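Condensin complex subunit 3 (PDB 5OQR) serves as the regulatory subunit of the condensin complex, which is required for converting interphase chromatin into condensed, mitotic-like chromosomes. Local coordinates at residues A[464-469]-A[484-489]. Sequence-based numbering, arbitrary orientation.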
ATOM      1  N   SER A 464      14.697   0.348 -32.660  1.00 30.95           N
ATOM      2  CA  SER A 464      13.616  -0.206 -31.854  1.00 33.11           C
ATOM      3  C   SER A 464      13.355  -1.664 -32.202  1.00 30.75           C
ATOM      4  O   SER A 464      12.988  -2.453 -31.326  1.00 31.31           O
ATOM      5  CB  SER A 464      12.347   0.621 -32.043  1.00 38.81           C
ATOM      6  OG  SER A 464      12.548   1.951 -31.603  1.00 47.97           O
ATOM      7  N   TYR A 465      13.531  -2.041 -33.470  1.00 32.60           N
ATOM      8  CA  TYR A 465      13.414  -3.446 -33.845  1.00 29.02           C
ATOM      9  C   TYR A 465      14.604  -4.243 -33.331  1.00 26.40           C
ATOM     10  O   TYR A 465      14.454  -5.395 -32.916  1.00 24.74           O
ATOM     11  CB  TYR A 465      13.307  -3.589 -35.364  1.00 33.15           C
ATOM     12  CG  TYR A 465      11.982  -3.180 -35.967  1.00 31.23           C
ATOM     13  CD1 TYR A 465      11.119  -2.317 -35.307  1.00 38.46           C
ATOM     14  CD2 TYR A 465      11.592  -3.668 -37.206  1.00 37.16           C
ATOM     15  CE1 TYR A 465       9.912  -1.949 -35.869  1.00 39.56           C
ATOM     16  CE2 TYR A 465      10.390  -3.307 -37.772  1.00 40.06           C
ATOM     17  CZ  TYR A 465       9.555  -2.448 -37.101  1.00 32.62           C
ATOM     18  OH  TYR A 465       8.356  -2.092 -37.669  1.00 41.69           O
ATOM     19  N   VAL A 466      15.796  -3.647 -33.371  1.00 28.21           N
ATOM     20  CA  VAL A 466      16.980  -4.298 -32.818  1.00 29.81           C
ATOM     21  C   VAL A 466      16.812  -4.495 -31.321  1.00 29.81           C
ATOM     22  O   VAL A 466      17.138  -5.556 -30.776  1.00 33.24           O
ATOM     23  CB  VAL A 466      18.241  -3.472 -33.133  1.00 26.02           C
ATOM     24  CG1 VAL A 466      19.484  -4.198 -32.651  1.00 26.09           C
ATOM     25  CG2 VAL A 466      18.342  -3.188 -34.620  1.00 33.65           C
ATOM     26  N   GLN A 467      16.304  -3.474 -30.636  1.00 29.56           N
ATOM     27  CA  GLN A 467      16.107  -3.559 -29.196  1.00 29.01           C
ATOM     28  C   GLN A 467      15.180  -4.714 -28.837  1.00 29.87           C
ATOM     29  O   GLN A 467      15.477  -5.506 -27.937  1.00 37.83           O
ATOM     30  CB  GLN A 467      15.552  -2.233 -28.680  1.00 34.62           C
ATOM     31  CG  GLN A 467      15.523  -2.105 -27.176  1.00 44.29           C
ATOM     32  CD  GLN A 467      14.974  -0.767 -26.730  1.00 51.51           C
ATOM     33  OE1 GLN A 467      14.751   0.126 -27.547  1.00 45.30           O
ATOM     34  NE2 GLN A 467      14.753  -0.620 -25.431  1.00 61.94           N
ATOM     35  N   CYS A 468      14.052  -4.830 -29.539  1.00 27.11           N
ATOM     36  CA  CYS A 468      13.109  -5.903 -29.246  1.00 31.21           C
ATOM     37  C   CYS A 468      13.665  -7.264 -29.637  1.00 33.80           C
ATOM     38  O   CYS A 468      13.259  -8.284 -29.069  1.00 30.86           O
ATOM     39  CB  CYS A 468      11.788  -5.651 -29.968  1.00 28.42           C
ATOM     40  SG  CYS A 468      10.837  -4.270 -29.326  1.00 38.59           S
ATOM     41  N   LEU A 469      14.579  -7.307 -30.604  1.00 34.23           N
ATOM     42  CA  LEU A 469      15.173  -8.575 -31.008  1.00 35.15           C
ATOM     43  C   LEU A 469      15.944  -9.201 -29.854  1.00 32.50           C
ATOM     44  O   LEU A 469      15.688 -10.343 -29.460  1.00 33.54           O
ATOM     45  CB  LEU A 469      16.083  -8.359 -32.220  1.00 33.85           C
ATOM     46  CG  LEU A 469      17.045  -9.498 -32.576  1.00 36.75           C
ATOM     47  CD1 LEU A 469      16.307 -10.798 -32.810  1.00 42.04           C
ATOM     48  CD2 LEU A 469      17.870  -9.133 -33.795  1.00 40.56           C
ATOM     49  N   VAL A 484      27.061  -9.892 -34.896  1.00 35.63           N
ATOM     50  CA  VAL A 484      28.123  -9.105 -35.514  1.00 40.90           C
ATOM     51  C   VAL A 484      27.540  -8.198 -36.582  1.00 40.48           C
ATOM     52  O   VAL A 484      28.022  -7.080 -36.795  1.00 40.30           O
ATOM     53  CB  VAL A 484      29.220 -10.027 -36.089  1.00 47.78           C
ATOM     54  CG1 VAL A 484      30.363  -9.201 -36.652  1.00 51.14           C
ATOM     55  CG2 VAL A 484      29.747 -10.973 -35.022  1.00 58.82           C
ATOM     56  N   ASP A 485      26.485  -8.653 -37.259  1.00 40.79           N
ATOM     57  CA  ASP A 485      25.823  -7.830 -38.263  1.00 40.77           C
ATOM     58  C   ASP A 485      25.137  -6.631 -37.619  1.00 39.44           C
ATOM     59  O   ASP A 485      25.417  -5.479 -37.969  1.00 38.16           O
ATOM     60  CB  ASP A 485      24.815  -8.675 -39.043  1.00 49.35           C
ATOM     61  CG  ASP A 485      24.329  -7.986 -40.303  1.00 53.15           C
ATOM     62  OD1 ASP A 485      23.196  -8.270 -40.739  1.00 51.63           O
ATOM     63  OD2 ASP A 485      25.081  -7.159 -40.859  1.00 61.02           O
ATOM     64  N   MET A 486      24.228  -6.883 -36.674  1.00 40.30           N
ATOM     65  CA  MET A 486      23.533  -5.784 -36.009  1.00 34.04           C
ATOM     66  C   MET A 486      24.520  -4.820 -35.363  1.00 31.01           C
ATOM     67  O   MET A 486      24.297  -3.604 -35.359  1.00 31.67           O
ATOM     68  CB  MET A 486      22.563  -6.327 -34.958  1.00 39.37           C
ATOM     69  CG  MET A 486      21.564  -7.354 -35.480  1.00 48.66           C
ATOM     70  SD  MET A 486      20.844  -6.909 -37.064  1.00 45.60           S
ATOM     71  CE  MET A 486      19.895  -5.502 -36.564  1.00 38.51           C
ATOM     72  N   LEU A 487      25.616  -5.340 -34.812  1.00 33.01           N
ATOM     73  CA  LEU A 487      26.622  -4.475 -34.208  1.00 34.84           C
ATOM     74  C   LEU A 487      27.265  -3.573 -35.254  1.00 38.00           C
ATOM     75  O   LEU A 487      27.281  -2.346 -35.112  1.00 39.43           O
ATOM     76  CB  LEU A 487      27.680  -5.322 -33.499  1.00 39.08           C
ATOM     77  CG  LEU A 487      27.300  -5.950 -32.156  1.00 33.86           C
ATOM     78  CD1 LEU A 487      28.392  -6.894 -31.699  1.00 30.35           C
ATOM     79  CD2 LEU A 487      27.052  -4.888 -31.098  1.00 36.50           C
ATOM     80  N   LYS A 488      27.803  -4.169 -36.320  1.00 39.38           N
ATOM     81  CA  LYS A 488      28.508  -3.384 -37.328  1.00 41.42           C
ATOM     82  C   LYS A 488      27.565  -2.447 -38.069  1.00 40.02           C
ATOM     83  O   LYS A 488      27.926  -1.304 -38.370  1.00 40.93           O
ATOM     84  CB  LYS A 488      29.214  -4.309 -38.322  1.00 47.09           C
ATOM     85  CG  LYS A 488      30.384  -5.077 -37.733  1.00 64.53           C
ATOM     86  CD  LYS A 488      31.325  -5.599 -38.812  1.00 79.06           C
ATOM     87  CE  LYS A 488      30.740  -6.779 -39.572  1.00 82.42           C
ATOM     88  NZ  LYS A 488      31.798  -7.765 -39.935  1.00 83.24           N
ATOM     89  N   THR A 489      26.352  -2.908 -38.370  1.00 42.57           N
ATOM     90  CA  THR A 489      25.479  -2.159 -39.265  1.00 36.80           C
ATOM     91  C   THR A 489      24.696  -1.068 -38.546  1.00 35.04           C
ATOM     92  O   THR A 489      24.437  -0.016 -39.138  1.00 40.96           O
ATOM     93  CB  THR A 489      24.512  -3.112 -39.968  1.00 42.98           C
ATOM     94  OG1 THR A 489      25.246  -4.190 -40.561  1.00 48.12           O
ATOM     95  CG2 THR A 489      23.737  -2.384 -41.057  1.00 53.94           C
TER
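In the HEAT-repeat solenoid, helix 457-471 packs against helix 480-495, which opens HEAT repeat 7, and Met-486 carries the contact by reaching across to Val-466 and Leu-469. The two short segments run in nearly opposite directions, closest at Val-466 and Met-486, whose CA atoms are 7.4 Å apart. Met-486 leaves its helix with CG beside the backbone N (chi1 -54°), then bends at both following torsions, so the chain folds over instead of extending. That brings the terminal methyl CE to the branches of Val-466, 3.4 Å from CG2 and 4.1 Å from CG1. The methionine and the valine lie alongside each other, pointing opposite ways. On Val-466, CG1 is anti to the backbone N (chi1 -176°), which puts CG2 beside that N and presents both methyls to CE. Further up the same helix, one turn on, Leu-469 touches a different part of the methionine: its CD2 lies 4.4 Å from Met-486 CG. Leu-469 also touches Phe-419, Cys-420 and Leu-423 of helix 416-434, so the same side chain meets two neighbouring helices. Next door, Tyr-465 hydrogen-bonds through OH to Leu-392 O, while Gln-467 lies along helix 500-514. No hydrogen bond or salt bridge joins the two segments: cohesion here comes from three buried apolar side chains covering only 125 Å² in all, so it rests on shape and dispersion, without the directional demands of a polar link.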